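Local coordinates for N-acetyltransferase domain-containing protein (Pyrococcus horikoshii, PDB 1WWZ) that is of unknown specific function but binds acetyl coenzyme A and probably acts as an acyltransferase of the GNAT family, at residues A[46-51]-A[87-92]; A[22-27]-A[40-45]; A[53-58]-A[111-116]. One frame throughout, in Å; residues are numbered along the deposited sequence.

Overall arrangement
Contact 2 closes first along the chain, packing helix 14-27 against helix 38-53. Contact 1 carries the later turns of helix 38-53 onto strand 83-93 in the middle of the mixed sheet. Contact 3 joins the turn into strand 57-62 with helix 102-115, and its segments alternate in sequence with those of contact 1. The centre of contact 1 lies about 11 Å from each of the other two centres, which are about 21 Å apart. Helices 38-53 and 102-115 cover opposite faces of one sheet, the GNAT core, and strand 83-93 between them carries backbone and side-chain groups that hold the acetyl coenzyme A.

Contact 1 (A[46-51]-A[87-92]); sequences IKWCWK and AIHEFV. With ACO (acetyl coenzyme *a), chain C.
With its CG swung anti to the backbone N (chi1 -176°), Trp48 stretches its indole from helix 46-51 toward strand 87-92, while chi1 of -68° folds the His89 imidazole back beside its own N and turns a face to the newcomer. CZ3 of Trp48 stands over the centre of that face, 4.2 Å from His89 ND1. The six-membered ring of Trp48 and the imidazole have planes 76° apart and centroids separated by 5.4 Å, a T-shaped stack with tryptophan as the edge. A broad ring is apt here, since it must reach in from the solvent-facing side of the helix. Cys49, directed toward the strand, is compact enough to fit where the backbones run closest, and its SG rests 3.8 Å from His89 CB. NE2 of His89 is hydrogen-bonded to Asp73, which helps fix the ring's rotation.

His89 and Glu90 both face the helix because both pair with Val71 of the adjoining strand, a beta bulge of the kind GNAT proteins carry in this strand. Bent at chi2, Glu90 curls its carboxylate back to take the N-H of Phe91 at OE2 (2.8 Å), from above the carboxylate plane, and the same oxygen is held by Tyr28 OH. Beyond the bulge, the O of Phe91 accepts the N-H of N4P of acetyl coenzyme A at 2.7 Å, so the pantetheine arm extends the strand's bonding pattern. The ligand methyl CEP sits over the centre of the Phe91 ring, 3.6 Å from CZ.

Helix 38-53 covers one face of the sheet, where Ile46 also packs on helix 14-27; Ile88 and Phe91 meet helix 102-115 on the other, and strand 65-78 flanks the strand edge with Phe69, Val71 and Asp73.

Contact 2 (A[22-27]-A[40-45]); sequences DVYMSG and DYARNY
Ala42 presses its CB onto the ring of Tyr24, 3.4 Å from CD2 and 3.6 Å from CE2, and its CA lies over the same face, displaced toward the rim. A methyl is the right size here: it lets helix 40-45 come close enough for the aromatic ring to lie against the helix itself. Met25 adds a smaller contact at the same methyl, its chain bent at chi2 and chi3 so that SD comes 3.9 Å from Ala42 CB; a flexible thioether adapts easily to such a place. At the far end of the tyrosine, OH comes to the edge of the Tyr41 ring near its plane, 3.3 Å from CE2, a position in which the ring C-H faces the oxygen.

The segments 22-27 and 40-45 run at 125° to each other, their axes 9.7 Å apart at closest approach. They belong to the helical region between the first two strands of the GNAT fold, a part that in this family often helps shape the acceptor site.

Tyr24 is placed by its CG lying anti to the backbone N (chi1 180°), which sends the ring out from helix 22-27, and its buried OH is satisfied by Gly35 O. The ring also touches Ile46 and Glu90. Farther out, Asp22 OD1 forms a salt bridge with Arg39, whose side chain also packs on Met25. Tyr45 OH bonds to His89 O of the central strand, and Gly27 touches acetyl coenzyme A.

Contact 3 (A[53-58]-A[111-116]); sequences ASDGFF and LDFLGK
The backbones come nearest at Gly56 and Phe113, whose CA atoms are 7.5 Å apart where a short 3-10 turn at 54-55 leads into strand 57-58 beside the last turns of the helix that carries Phe113. Chi1 of 175° carries Phe113 CG away from its backbone N and sends the ring across toward the turn. Phe58 meets it edge first: CE2 lies over one face of Phe113, 3.7 Å from CG, with the two planes 71° apart and centroids 5.3 Å from each other. Through this T-shaped stack helix 102-115, which follows strand 83-93, packs on the face of the GNAT sheet at the start of strand 57-62, and flat hydrocarbon rings suit both positions because they fill the gap between sheet and helix without polar atoms to satisfy.

Gly56, without a side chain, lets the far end of the Phe113 ring approach the backbone, CE2 standing 3.6 Å from the glycine CA. The neighbouring Asp55 brings two oxygens to the same ring tip. Its OD2 reaches the edge in the ring plane, 3.4 Å from CZ, with the carboxylate turned 68° to the ring, and its backbone O is also 3.4 Å from CZ. The carboxylate is held by two salt bridges, OD1 with Lys8 and OD2 with Lys74. Phe113 packs further on Lys8 and meets Tyr117 edge to face, while Asp112, next to it on the helix, bridges to Arg104 and Lys105 of the second subunit.

The carboxylate OD2 at the ring edge faces slightly positive C-H groups, and the edge of Phe58 meets the electron-rich face, so both approaches probably match the ring's charge distribution, while the two lysines would offset the charge of Asp55.

Contact 1 (A[46-51]-A[87-92])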
loop_
_atom_site.group_PDB
_atom_site.type_symbol
_atom_site.label_atom_id
_atom_site.label_comp_id
_atom_site.label_asym_id
_atom_site.label_seq_id
_atom_site.Cartn_x
_atom_site.Cartn_y
_atom_site.Cartn_z
ATOM N N ILE A 46 -11.149 19.298 -11.005
ATOM C CA ILE A 46 -9.771 19.080 -10.575
ATOM C C ILE A 46 -9.205 20.311 -9.864
ATOM O O ILE A 46 -8.503 20.184 -8.861
ATOM C CB ILE A 46 -8.879 18.681 -11.777
ATOM C CG1 ILE A 46 -9.336 17.320 -12.311
ATOM C CG2 ILE A 46 -7.415 18.610 -11.356
ATOM C CD1 ILE A 46 -8.617 16.857 -13.564
ATOM N N LYS A 47 -9.516 21.501 -10.366
ATOM C CA LYS A 47 -9.039 22.728 -9.724
ATOM C C LYS A 47 -9.652 22.844 -8.329
ATOM O O LYS A 47 -8.975 23.217 -7.367
ATOM C CB LYS A 47 -9.414 23.952 -10.559
ATOM C CG LYS A 47 -8.685 24.036 -11.887
ATOM C CD LYS A 47 -9.171 25.221 -12.714
ATOM C CE LYS A 47 -8.905 26.540 -12.015
ATOM N NZ LYS A 47 -9.408 27.693 -12.819
ATOM N N TRP A 48 -10.934 22.515 -8.223
ATOM C CA TRP A 48 -11.628 22.567 -6.941
ATOM C C TRP A 48 -10.997 21.576 -5.959
ATOM O O TRP A 48 -10.809 21.895 -4.782
ATOM C CB TRP A 48 -13.108 22.226 -7.121
ATOM C CG TRP A 48 -13.914 22.352 -5.859
ATOM C CD1 TRP A 48 -14.489 23.488 -5.357
ATOM C CD2 TRP A 48 -14.201 21.309 -4.923
ATOM N NE1 TRP A 48 -15.120 23.211 -4.163
ATOM C CE2 TRP A 48 -14.961 21.881 -3.876
ATOM C CE3 TRP A 48 -13.894 19.942 -4.869
ATOM C CZ2 TRP A 48 -15.411 21.134 -2.781
ATOM C CZ3 TRP A 48 -14.343 19.196 -3.778
ATOM C CH2 TRP A 48 -15.098 19.798 -2.750
ATOM N N CYS A 49 -10.676 20.377 -6.443
ATOM C CA CYS A 49 -10.059 19.359 -5.591
ATOM C C CYS A 49 -8.698 19.825 -5.084
ATOM O O CYS A 49 -8.341 19.598 -3.928
ATOM C CB CYS A 49 -9.880 18.047 -6.353
ATOM S SG CYS A 49 -11.398 17.104 -6.612
ATOM N N TRP A 50 -7.941 20.472 -5.964
ATOM C CA TRP A 50 -6.621 20.978 -5.609
ATOM C C TRP A 50 -6.715 22.057 -4.538
ATOM O O TRP A 50 -5.972 22.039 -3.560
ATOM C CB TRP A 50 -5.919 21.539 -6.850
ATOM C CG TRP A 50 -4.596 22.189 -6.555
ATOM C CD1 TRP A 50 -4.333 23.528 -6.509
ATOM C CD2 TRP A 50 -3.363 21.525 -6.246
ATOM N NE1 TRP A 50 -3.012 23.741 -6.192
ATOM C CE2 TRP A 50 -2.393 22.528 -6.027
ATOM C CE3 TRP A 50 -2.983 20.181 -6.136
ATOM C CZ2 TRP A 50 -1.065 22.229 -5.702
ATOM C CZ3 TRP A 50 -1.657 19.883 -5.811
ATOM C CH2 TRP A 50 -0.716 20.907 -5.600
ATOM N N LYS A 51 -7.639 22.994 -4.713
ATOM C CA LYS A 51 -7.786 24.066 -3.744
ATOM C C LYS A 51 -8.219 23.529 -2.384
ATOM O O LYS A 51 -7.753 23.990 -1.345
ATOM C CB LYS A 51 -8.796 25.100 -4.250
ATOM C CG LYS A 51 -8.882 26.339 -3.381
ATOM C CD LYS A 51 -9.769 27.391 -4.015
ATOM C CE LYS A 51 -9.941 28.593 -3.098
ATOM N NZ LYS A 51 -11.040 29.482 -3.573
ATOM N N ALA A 87 -11.650 11.981 3.354
ATOM C CA ALA A 87 -12.478 11.777 2.176
ATOM C C ALA A 87 -11.628 11.570 0.944
ATOM O O ALA A 87 -10.485 12.008 0.894
ATOM C CB ALA A 87 -13.399 12.985 1.965
ATOM N N ILE A 88 -12.190 10.868 -0.036
ATOM C CA ILE A 88 -11.536 10.651 -1.317
ATOM C C ILE A 88 -12.438 11.423 -2.273
ATOM O O ILE A 88 -13.589 11.045 -2.468
ATOM C CB ILE A 88 -11.520 9.155 -1.727
ATOM C CG1 ILE A 88 -10.761 8.329 -0.681
ATOM C CG2 ILE A 88 -10.859 9.007 -3.100
ATOM C CD1 ILE A 88 -10.681 6.828 -0.983
ATOM N N HIS A 89 -11.929 12.513 -2.843
ATOM C CA HIS A 89 -12.724 13.335 -3.753
ATOM C C HIS A 89 -12.696 12.859 -5.195
ATOM O O HIS A 89 -13.657 13.055 -5.933
ATOM C CB HIS A 89 -12.253 14.790 -3.715
ATOM C CG HIS A 89 -12.538 15.483 -2.422
ATOM N ND1 HIS A 89 -13.798 15.535 -1.869
ATOM C CD2 HIS A 89 -11.730 16.182 -1.588
ATOM C CE1 HIS A 89 -13.756 16.237 -0.749
ATOM N NE2 HIS A 89 -12.513 16.641 -0.557
ATOM N N GLU A 90 -11.584 12.259 -5.597
ATOM C CA GLU A 90 -11.444 11.769 -6.958
ATOM C C GLU A 90 -10.432 10.635 -6.974
ATOM O O GLU A 90 -9.548 10.574 -6.127
ATOM C CB GLU A 90 -10.997 12.898 -7.889
ATOM C CG GLU A 90 -11.095 12.508 -9.351
ATOM C CD GLU A 90 -12.435 11.877 -9.673
ATOM O OE1 GLU A 90 -13.438 12.617 -9.752
ATOM O OE2 GLU A 90 -12.491 10.636 -9.827
ATOM N N PHE A 91 -10.562 9.745 -7.949
ATOM C CA PHE A 91 -9.688 8.584 -8.041
ATOM C C PHE A 91 -9.851 8.038 -9.452
ATOM O O PHE A 91 -10.909 7.520 -9.802
ATOM C CB PHE A 91 -10.154 7.570 -6.993
ATOM C CG PHE A 91 -9.392 6.278 -6.988
ATOM C CD1 PHE A 91 -8.063 6.220 -7.390
ATOM C CD2 PHE A 91 -10.000 5.123 -6.504
ATOM C CE1 PHE A 91 -7.347 5.027 -7.306
ATOM C CE2 PHE A 91 -9.291 3.923 -6.415
ATOM C CZ PHE A 91 -7.963 3.878 -6.816
ATOM N N VAL A 92 -8.811 8.158 -10.268
ATOM C CA VAL A 92 -8.924 7.691 -11.640
ATOM C C VAL A 92 -7.582 7.336 -12.261
ATOM O O VAL A 92 -6.557 7.955 -11.974
ATOM C CB VAL A 92 -9.635 8.761 -12.512
ATOM C CG1 VAL A 92 -8.861 10.071 -12.461
ATOM C CG2 VAL A 92 -9.775 8.277 -13.951
HETATM N N1A ACO C . -14.485 -5.006 -12.237
HETATM C C2A ACO C . -14.237 -5.758 -11.163
HETATM N N3A ACO C . -13.291 -5.516 -10.207
HETATM C C4A ACO C . -12.551 -4.348 -10.453
HETATM C C5A ACO C . -12.742 -3.523 -11.544
HETATM C C6A ACO C . -13.781 -3.895 -12.492
HETATM N N6A ACO C . -14.032 -3.172 -13.589
HETATM N N7A ACO C . -11.846 -2.461 -11.506
HETATM C C8A ACO C . -11.159 -2.660 -10.415
HETATM N N9A ACO C . -11.533 -3.798 -9.705
HETATM C C1B ACO C . -10.998 -4.334 -8.465
HETATM C C2B ACO C . -10.257 -5.674 -8.615
HETATM O O2B ACO C . -10.368 -6.358 -7.351
HETATM C C3B ACO C . -8.834 -5.220 -9.040
HETATM O O3B ACO C . -7.932 -6.261 -8.616
HETATM P P3B ACO C . -7.440 -7.516 -9.493
HETATM O O7A ACO C . -8.704 -8.271 -9.775
HETATM O O8A ACO C . -6.535 -8.253 -8.625
HETATM O O9A ACO C . -6.791 -6.963 -10.702
HETATM C C4B ACO C . -8.635 -3.971 -8.223
HETATM O O4B ACO C . -9.987 -3.535 -7.907
HETATM C C5B ACO C . -8.034 -2.796 -8.964
HETATM O O5B ACO C . -6.908 -3.124 -9.759
HETATM P P1A ACO C . -6.069 -1.942 -10.410
HETATM O O1A ACO C . -5.418 -2.473 -11.606
HETATM O O2A ACO C . -5.176 -1.351 -9.336
HETATM O O3A ACO C . -7.292 -0.987 -10.944
HETATM P P2A ACO C . -7.174 0.371 -11.675
HETATM O O4A ACO C . -7.931 0.168 -12.925
HETATM O O5A ACO C . -5.727 0.701 -11.777
HETATM O O6A ACO C . -7.871 1.426 -10.768
HETATM C CBP ACO C . -10.036 2.675 -10.784
HETATM C CCP ACO C . -9.320 1.404 -10.394
HETATM C CDP ACO C . -11.496 2.549 -10.233
HETATM C CEP ACO C . -9.308 3.898 -10.181
HETATM C CAP ACO C . -10.016 2.776 -12.358
HETATM O OAP ACO C . -10.719 1.664 -12.906
HETATM C C9P ACO C . -10.664 4.051 -12.958
HETATM O O9P ACO C . -10.003 5.051 -13.201
HETATM N N8P ACO C . -12.016 3.999 -13.188
HETATM C C7P ACO C . -12.809 5.122 -13.748
HETATM C C6P ACO C . -13.019 6.293 -12.767
HETATM C C5P ACO C . -13.745 5.876 -11.512
HETATM O O5P ACO C . -14.784 5.170 -11.569
HETATM N N4P ACO C . -13.279 6.278 -10.339
HETATM C C3P ACO C . -13.695 6.101 -8.944
HETATM C C2P ACO C . -14.796 7.143 -8.730
HETATM S S1P ACO C . -15.342 7.007 -6.941
HETATM C C ACO C . -14.532 8.151 -6.325
HETATM O O ACO C . -13.696 8.986 -6.909
HETATM C CH3 ACO C . -14.468 8.672 -4.761
#

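Contact 2 (A[22-27]-A[40-45])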
loop_
_atom_site.group_PDB
_atom_site.type_symbol
_atom_site.label_atom_id
_atom_site.label_comp_id
_atom_site.label_asym_id
_atom_site.label_seq_id
_atom_site.Cartn_x
_atom_site.Cartn_y
_atom_site.Cartn_z
ATOM N N ASP A 22 -6.349 14.925 -19.040
ATOM C CA ASP A 22 -6.266 13.829 -20.010
ATOM C C ASP A 22 -6.523 12.485 -19.321
ATOM O O ASP A 22 -7.289 11.656 -19.816
ATOM C CB ASP A 22 -4.887 13.791 -20.686
ATOM C CG ASP A 22 -4.588 15.039 -21.499
ATOM O OD1 ASP A 22 -5.533 15.777 -21.848
ATOM O OD2 ASP A 22 -3.398 15.274 -21.803
ATOM N N VAL A 23 -5.873 12.276 -18.180
ATOM C CA VAL A 23 -6.038 11.041 -17.420
ATOM C C VAL A 23 -7.493 10.887 -16.992
ATOM O O VAL A 23 -8.082 9.811 -17.103
ATOM C CB VAL A 23 -5.143 11.041 -16.153
ATOM C CG1 VAL A 23 -5.534 9.892 -15.230
ATOM C CG2 VAL A 23 -3.682 10.923 -16.553
ATOM N N TYR A 24 -8.065 11.981 -16.501
ATOM C CA TYR A 24 -9.446 11.992 -16.050
ATOM C C TYR A 24 -10.399 11.646 -17.195
ATOM O O TYR A 24 -11.253 10.771 -17.059
ATOM C CB TYR A 24 -9.780 13.376 -15.489
ATOM C CG TYR A 24 -11.190 13.528 -14.971
ATOM C CD1 TYR A 24 -11.461 13.500 -13.603
ATOM C CD2 TYR A 24 -12.253 13.735 -15.850
ATOM C CE1 TYR A 24 -12.757 13.682 -13.125
ATOM C CE2 TYR A 24 -13.545 13.916 -15.385
ATOM C CZ TYR A 24 -13.793 13.890 -14.023
ATOM O OH TYR A 24 -15.072 14.088 -13.567
ATOM N N MET A 25 -10.248 12.336 -18.321
ATOM C CA MET A 25 -11.106 12.094 -19.481
ATOM C C MET A 25 -10.973 10.664 -20.000
ATOM O O MET A 25 -11.958 10.046 -20.414
ATOM C CB MET A 25 -10.770 13.077 -20.607
ATOM C CG MET A 25 -11.008 14.540 -20.266
ATOM S SD MET A 25 -12.690 14.877 -19.713
ATOM C CE MET A 25 -13.616 14.686 -21.255
ATOM N N SER A 26 -9.749 10.147 -19.982
ATOM C CA SER A 26 -9.479 8.791 -20.440
ATOM C C SER A 26 -10.139 7.777 -19.518
ATOM O O SER A 26 -10.828 6.863 -19.967
ATOM C CB SER A 26 -7.969 8.543 -20.479
ATOM O OG SER A 26 -7.681 7.169 -20.690
ATOM N N GLY A 27 -9.932 7.950 -18.218
ATOM C CA GLY A 27 -10.500 7.032 -17.252
ATOM C C GLY A 27 -12.010 7.068 -17.128
ATOM O O GLY A 27 -12.629 6.037 -16.883
ATOM N N ASP A 40 -13.858 20.767 -19.797
ATOM C CA ASP A 40 -14.168 21.873 -18.895
ATOM C C ASP A 40 -14.644 21.369 -17.536
ATOM O O ASP A 40 -14.190 21.854 -16.500
ATOM C CB ASP A 40 -15.236 22.785 -19.508
ATOM C CG ASP A 40 -14.726 23.551 -20.709
ATOM O OD1 ASP A 40 -14.294 22.908 -21.690
ATOM O OD2 ASP A 40 -14.759 24.798 -20.674
ATOM N N TYR A 41 -15.562 20.407 -17.540
ATOM C CA TYR A 41 -16.068 19.846 -16.291
ATOM C C TYR A 41 -14.882 19.305 -15.492
ATOM O O TYR A 41 -14.725 19.605 -14.305
ATOM C CB TYR A 41 -17.052 18.705 -16.568
ATOM C CG TYR A 41 -17.594 18.050 -15.314
ATOM C CD1 TYR A 41 -18.857 18.372 -14.823
ATOM C CD2 TYR A 41 -16.834 17.117 -14.607
ATOM C CE1 TYR A 41 -19.350 17.779 -13.656
ATOM C CE2 TYR A 41 -17.315 16.523 -13.442
ATOM C CZ TYR A 41 -18.574 16.857 -12.974
ATOM O OH TYR A 41 -19.052 16.264 -11.825
ATOM N N ALA A 42 -14.051 18.508 -16.160
ATOM C CA ALA A 42 -12.876 17.915 -15.535
ATOM C C ALA A 42 -11.935 18.984 -14.997
ATOM O O ALA A 42 -11.468 18.894 -13.867
ATOM C CB ALA A 42 -12.138 17.031 -16.541
ATOM N N ARG A 43 -11.661 20.000 -15.811
ATOM C CA ARG A 43 -10.771 21.076 -15.397
ATOM C C ARG A 43 -11.275 21.760 -14.128
ATOM O O ARG A 43 -10.516 21.964 -13.183
ATOM C CB ARG A 43 -10.625 22.116 -16.518
ATOM C CG ARG A 43 -9.625 23.224 -16.197
ATOM C CD ARG A 43 -9.443 24.220 -17.345
ATOM N NE ARG A 43 -8.931 23.593 -18.565
ATOM C CZ ARG A 43 -9.695 23.024 -19.494
ATOM N NH1 ARG A 43 -11.014 23.000 -19.351
ATOM N NH2 ARG A 43 -9.142 22.476 -20.567
ATOM N N ASN A 44 -12.558 22.108 -14.107
ATOM C CA ASN A 44 -13.123 22.774 -12.946
ATOM C C ASN A 44 -13.140 21.903 -11.697
ATOM O O ASN A 44 -12.847 22.385 -10.603
ATOM C CB ASN A 44 -14.538 23.271 -13.249
ATOM C CG ASN A 44 -14.568 24.259 -14.393
ATOM O OD1 ASN A 44 -13.637 25.048 -14.564
ATOM N ND2 ASN A 44 -15.641 24.235 -15.175
ATOM N N TYR A 45 -13.482 20.627 -11.842
ATOM C CA TYR A 45 -13.513 19.764 -10.671
ATOM C C TYR A 45 -12.108 19.543 -10.118
ATOM O O TYR A 45 -11.893 19.600 -8.905
ATOM C CB TYR A 45 -14.167 18.415 -10.985
ATOM C CG TYR A 45 -14.389 17.592 -9.734
ATOM C CD1 TYR A 45 -15.087 18.125 -8.654
ATOM C CD2 TYR A 45 -13.878 16.301 -9.616
ATOM C CE1 TYR A 45 -15.276 17.401 -7.486
ATOM C CE2 TYR A 45 -14.058 15.562 -8.444
ATOM C CZ TYR A 45 -14.759 16.122 -7.386
ATOM O OH TYR A 45 -14.950 15.412 -6.223
#

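Contact 3 (A[53-58]-A[111-116])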
loop_
_atom_site.group_PDB
_atom_site.type_symbol
_atom_site.label_atom_id
_atom_site.label_comp_id
_atom_site.label_asym_id
_atom_site.label_seq_id
_atom_site.Cartn_x
_atom_site.Cartn_y
_atom_site.Cartn_z
ATOM N N ALA A 53 -7.916 20.178 -1.253
ATOM C CA ALA A 53 -7.048 19.164 -0.656
ATOM C C ALA A 53 -5.722 18.889 -1.368
ATOM O O ALA A 53 -5.338 17.730 -1.555
ATOM C CB ALA A 53 -7.838 17.858 -0.520
ATOM N N SER A 54 -5.011 19.946 -1.743
ATOM C CA SER A 54 -3.733 19.786 -2.425
ATOM C C SER A 54 -2.760 18.921 -1.623
ATOM O O SER A 54 -1.976 18.163 -2.195
ATOM C CB SER A 54 -3.106 21.157 -2.685
ATOM O OG SER A 54 -3.021 21.909 -1.487
ATOM N N ASP A 55 -2.822 19.028 -0.300
ATOM C CA ASP A 55 -1.935 18.267 0.571
ATOM C C ASP A 55 -2.069 16.752 0.417
ATOM O O ASP A 55 -1.174 16.010 0.810
ATOM C CB ASP A 55 -2.178 18.661 2.032
ATOM C CG ASP A 55 -1.189 18.016 2.984
ATOM O OD1 ASP A 55 0.029 18.081 2.712
ATOM O OD2 ASP A 55 -1.628 17.450 4.008
ATOM N N GLY A 56 -3.180 16.293 -0.155
ATOM C CA GLY A 56 -3.381 14.862 -0.329
ATOM C C GLY A 56 -3.628 14.474 -1.774
ATOM O O GLY A 56 -4.313 13.492 -2.060
ATOM N N PHE A 57 -3.068 15.258 -2.687
ATOM C CA PHE A 57 -3.212 15.022 -4.118
ATOM C C PHE A 57 -2.029 14.157 -4.555
ATOM O O PHE A 57 -0.911 14.651 -4.706
ATOM C CB PHE A 57 -3.197 16.369 -4.850
ATOM C CG PHE A 57 -4.002 16.390 -6.117
ATOM C CD1 PHE A 57 -5.142 17.183 -6.211
ATOM C CD2 PHE A 57 -3.607 15.650 -7.223
ATOM C CE1 PHE A 57 -5.875 17.242 -7.396
ATOM C CE2 PHE A 57 -4.333 15.698 -8.412
ATOM C CZ PHE A 57 -5.470 16.499 -8.497
ATOM N N PHE A 58 -2.279 12.864 -4.739
ATOM C CA PHE A 58 -1.241 11.918 -5.138
ATOM C C PHE A 58 -1.383 11.504 -6.592
ATOM O O PHE A 58 -2.490 11.272 -7.072
ATOM C CB PHE A 58 -1.311 10.662 -4.265
ATOM C CG PHE A 58 -0.887 10.888 -2.850
ATOM C CD1 PHE A 58 0.459 10.871 -2.508
ATOM C CD2 PHE A 58 -1.832 11.147 -1.862
ATOM C CE1 PHE A 58 0.862 11.113 -1.200
ATOM C CE2 PHE A 58 -1.441 11.391 -0.550
ATOM C CZ PHE A 58 -0.090 11.375 -0.218
ATOM N N LEU A 111 -4.936 5.458 1.898
ATOM C CA LEU A 111 -5.287 4.939 3.213
ATOM C C LEU A 111 -4.198 5.227 4.239
ATOM O O LEU A 111 -4.495 5.563 5.387
ATOM C CB LEU A 111 -5.566 3.433 3.140
ATOM C CG LEU A 111 -6.794 3.035 2.313
ATOM C CD1 LEU A 111 -7.089 1.557 2.505
ATOM C CD2 LEU A 111 -7.993 3.854 2.745
ATOM N N ASP A 112 -2.943 5.105 3.817
ATOM C CA ASP A 112 -1.809 5.364 4.696
ATOM C C ASP A 112 -1.739 6.850 5.045
ATOM O O ASP A 112 -1.502 7.219 6.192
ATOM C CB ASP A 112 -0.506 4.933 4.017
ATOM C CG ASP A 112 0.714 5.220 4.866
ATOM O OD1 ASP A 112 0.902 4.539 5.894
ATOM O OD2 ASP A 112 1.481 6.137 4.509
ATOM N N PHE A 113 -1.947 7.704 4.049
ATOM C CA PHE A 113 -1.918 9.147 4.273
ATOM C C PHE A 113 -3.025 9.590 5.233
ATOM O O PHE A 113 -2.756 10.222 6.253
ATOM C CB PHE A 113 -2.072 9.889 2.943
ATOM C CG PHE A 113 -2.182 11.382 3.087
ATOM C CD1 PHE A 113 -1.077 12.143 3.458
ATOM C CD2 PHE A 113 -3.395 12.029 2.862
ATOM C CE1 PHE A 113 -1.178 13.525 3.605
ATOM C CE2 PHE A 113 -3.507 13.415 3.006
ATOM C CZ PHE A 113 -2.397 14.162 3.378
ATOM N N LEU A 114 -4.271 9.253 4.909
ATOM C CA LEU A 114 -5.405 9.646 5.739
ATOM C C LEU A 114 -5.417 8.993 7.118
ATOM O O LEU A 114 -5.954 9.558 8.076
ATOM C CB LEU A 114 -6.718 9.345 5.009
ATOM C CG LEU A 114 -6.962 10.165 3.737
ATOM C CD1 LEU A 114 -8.271 9.731 3.069
ATOM C CD2 LEU A 114 -7.013 11.647 4.094
ATOM N N GLY A 115 -4.821 7.807 7.211
ATOM C CA GLY A 115 -4.773 7.088 8.472
ATOM C C GLY A 115 -4.074 7.830 9.595
ATOM O O GLY A 115 -4.297 7.536 10.768
ATOM N N LYS A 116 -3.226 8.792 9.252
ATOM C CA LYS A 116 -2.519 9.555 10.267
ATOM C C LYS A 116 -3.404 10.635 10.868
ATOM O O LYS A 116 -3.150 11.115 11.974
ATOM C CB LYS A 116 -1.284 10.227 9.664
ATOM C CG LYS A 116 -0.511 11.071 10.668
ATOM C CD LYS A 116 0.585 11.880 10.003
ATOM C CE LYS A 116 1.561 12.434 11.033
ATOM N NZ LYS A 116 0.907 13.313 12.042
#